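Local atomic coordinates of mannosephosphate isomerase, putative (Archaeoglobus fulgidus, PDB entry 1ZX5), a protein that probably interconverts D-mannose 6-phosphate and D-fructose 6-phosphate as a zinc-dependent isomerase of the type 1 mannose-6-phosphate isomerase family. Residues E256-L261 with T266-R271. Residues are numbered along the deposited sequence; the frame is centred on the assembly and turned at random. Where two conformers were deposited one is given.
Sequences EGYFIL and TADLHR
Tyr258 turns the edge of its ring toward one face of the His270 imidazole. The pair is edge-to-face, with ring centroids 5.0 Å apart and planes at 55°. The atom over the imidazole is Tyr258 CE1, set toward the rim of the face. Asp268 OD2 meets the rim of the tyrosine ring, roughly level with it, and the ring and carboxylate planes are 82° apart. At the edge of the Phe259 ring lies Leu269 O.

Tyr258 OH donates a very short hydrogen bond to Asp268 OD2, 2.5 Å long. With CG opposite the backbone N (chi1 169°), the phenol reaches over the neighbouring strand. Asp268 and His270 both meet the ring along its CE1 edge, and together they limit how it can turn. Replacing Asp268 by an alanine is likely to leave the Tyr258 hydroxyl without this acceptor and the ring freer to swing away from His270.

The backbones pair as an antiparallel hairpin. Phe259 and Leu269 form a hydrogen-bonded pair, with Phe259 N to Leu269 O at 3.0 Å and Leu269 N to Phe259 O at 2.8 Å. Leu261 and Ala267 form the next such pair. There the N-H of Leu261 points almost straight at Ala267 O, but it comes from above the carbonyl plane. Ile260 and Asp268 make the non-hydrogen-bonded pair between them.

Phe259, Leu261, Ala267 and Leu269 share one face of the hairpin. Leu261 CD1 rests on Leu269 CB at 4.1 Å. This face packs inward, on other strands of the cupin domain and on Phe7 from a loop near the N-terminus. Phe259 and Leu269 meet Ile293 of strand 291-298, Leu261 and Leu269 meet Cys275 of strand 274-277, and Phe7 touches Leu261 and Ala267. Strand 259-262 also pairs with strand 283-288, leaving strand 266-269 at the edge of its four-stranded sheet.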
loop_
_atom_site.group_PDB
_atom_site.type_symbol
_atom_site.label_atom_id
_atom_site.label_comp_id
_atom_site.label_asym_id
_atom_site.label_seq_id
_atom_site.Cartn_x
_atom_site.Cartn_y
_atom_site.Cartn_z
ATOM N N GLU A 256 -4.415 8.693 12.860
ATOM C CA GLU A 256 -4.500 9.177 14.243
ATOM C C GLU A 256 -5.828 9.876 14.439
ATOM O O GLU A 256 -6.224 10.694 13.614
ATOM C CB GLU A 256 -3.390 10.205 14.564
ATOM C CG GLU A 256 -1.981 9.627 14.635
ATOM C CD GLU A 256 -0.896 10.703 14.710
ATOM O OE1 GLU A 256 -1.146 11.788 15.294
ATOM O OE2 GLU A 256 0.213 10.455 14.183
ATOM N N GLY A 257 -6.503 9.557 15.540
ATOM C CA GLY A 257 -7.679 10.295 15.967
ATOM C C GLY A 257 -8.968 9.618 15.565
ATOM O O GLY A 257 -8.962 8.576 14.912
ATOM N N TYR A 258 -10.078 10.235 15.947
ATOM C CA TYR A 258 -11.411 9.744 15.641
ATOM C C TYR A 258 -12.081 10.761 14.717
ATOM O O TYR A 258 -11.975 11.954 14.951
ATOM C CB TYR A 258 -12.195 9.613 16.950
ATOM C CG TYR A 258 -13.678 9.367 16.756
ATOM C CD1 TYR A 258 -14.134 8.136 16.283
ATOM C CD2 TYR A 258 -14.616 10.365 17.030
ATOM C CE1 TYR A 258 -15.481 7.895 16.089
ATOM C CE2 TYR A 258 -15.980 10.129 16.843
ATOM C CZ TYR A 258 -16.400 8.886 16.379
ATOM O OH TYR A 258 -17.738 8.627 16.185
ATOM N N PHE A 259 -12.769 10.286 13.685
ATOM C CA PHE A 259 -13.349 11.156 12.639
ATOM C C PHE A 259 -14.839 10.953 12.464
ATOM O O PHE A 259 -15.290 9.826 12.377
ATOM C CB PHE A 259 -12.670 10.896 11.275
ATOM C CG PHE A 259 -11.218 11.246 11.264
ATOM C CD1 PHE A 259 -10.801 12.532 10.907
ATOM C CD2 PHE A 259 -10.266 10.306 11.654
ATOM C CE1 PHE A 259 -9.463 12.876 10.928
ATOM C CE2 PHE A 259 -8.918 10.649 11.678
ATOM C CZ PHE A 259 -8.520 11.936 11.318
ATOM N N ILE A 260 -15.586 12.049 12.379
ATOM C CA ILE A 260 -16.972 12.011 11.896
ATOM C C ILE A 260 -16.950 12.431 10.423
ATOM O O ILE A 260 -16.320 13.423 10.066
ATOM C CB ILE A 260 -17.913 12.901 12.763
ATOM C CG1 ILE A 260 -17.939 12.355 14.205
ATOM C CG2 ILE A 260 -19.333 12.972 12.159
ATOM C CD1 ILE A 260 -18.536 13.303 15.218
ATOM N N LEU A 261 -17.594 11.633 9.574
ATOM C CA LEU A 261 -17.580 11.839 8.131
ATOM C C LEU A 261 -18.971 12.275 7.707
ATOM O O LEU A 261 -19.964 11.666 8.114
ATOM C CB LEU A 261 -17.171 10.544 7.390
ATOM C CG LEU A 261 -15.919 9.746 7.827
ATOM C CD1 LEU A 261 -15.722 8.454 7.005
ATOM C CD2 LEU A 261 -14.663 10.602 7.776
ATOM N N THR A 266 -23.992 10.327 6.995
ATOM C CA THR A 266 -23.024 10.577 8.053
ATOM C C THR A 266 -22.496 9.230 8.532
ATOM O O THR A 266 -23.242 8.250 8.613
ATOM C CB THR A 266 -23.664 11.419 9.200
ATOM O OG1 THR A 266 -24.093 12.681 8.672
ATOM C CG2 THR A 266 -22.688 11.698 10.340
ATOM N N ALA A 267 -21.203 9.170 8.802
ATOM C CA ALA A 267 -20.560 7.950 9.269
ATOM C C ALA A 267 -19.420 8.352 10.188
ATOM O O ALA A 267 -19.216 9.532 10.449
ATOM C CB ALA A 267 -20.034 7.138 8.093
ATOM N N ASP A 268 -18.683 7.383 10.699
ATOM C CA ASP A 268 -17.462 7.732 11.414
ATOM C C ASP A 268 -16.329 6.772 11.085
ATOM O O ASP A 268 -16.540 5.752 10.430
ATOM C CB ASP A 268 -17.704 7.893 12.925
ATOM C CG ASP A 268 -18.086 6.587 13.623
ATOM O OD1 ASP A 268 -18.193 5.533 12.978
ATOM O OD2 ASP A 268 -18.281 6.629 14.856
ATOM N N LEU A 269 -15.121 7.120 11.509
ATOM C CA LEU A 269 -13.956 6.306 11.207
ATOM C C LEU A 269 -12.985 6.325 12.389
ATOM O O LEU A 269 -12.527 7.390 12.818
ATOM C CB LEU A 269 -13.281 6.807 9.917
ATOM C CG LEU A 269 -12.163 5.943 9.313
ATOM C CD1 LEU A 269 -12.691 4.592 8.865
ATOM C CD2 LEU A 269 -11.500 6.684 8.158
ATOM N N HIS A 270 -12.678 5.140 12.910
ATOM C CA HIS A 270 -11.735 4.998 14.017
ATOM C C HIS A 270 -10.334 4.796 13.495
ATOM O O HIS A 270 -10.153 4.275 12.387
ATOM C CB HIS A 270 -12.126 3.796 14.893
ATOM C CG HIS A 270 -13.403 3.987 15.633
ATOM N ND1 HIS A 270 -13.444 4.359 16.959
ATOM C CD2 HIS A 270 -14.692 3.871 15.232
ATOM C CE1 HIS A 270 -14.705 4.471 17.345
ATOM N NE2 HIS A 270 -15.481 4.172 16.318
ATOM N N ARG A 271 -9.354 5.240 14.290
ATOM C CA ARG A 271 -7.936 4.976 14.054
ATOM C C ARG A 271 -7.731 3.491 13.697
ATOM O O ARG A 271 -8.220 2.617 14.409
ATOM C CB ARG A 271 -7.124 5.362 15.308
ATOM C CG ARG A 271 -5.714 4.724 15.440
ATOM C CD ARG A 271 -5.111 5.016 16.828
ATOM N NE ARG A 271 -4.139 4.009 17.282
ATOM C CZ ARG A 271 -4.472 2.851 17.855
ATOM N NH1 ARG A 271 -3.523 2.000 18.235
ATOM N NH2 ARG A 271 -5.752 2.527 18.042
#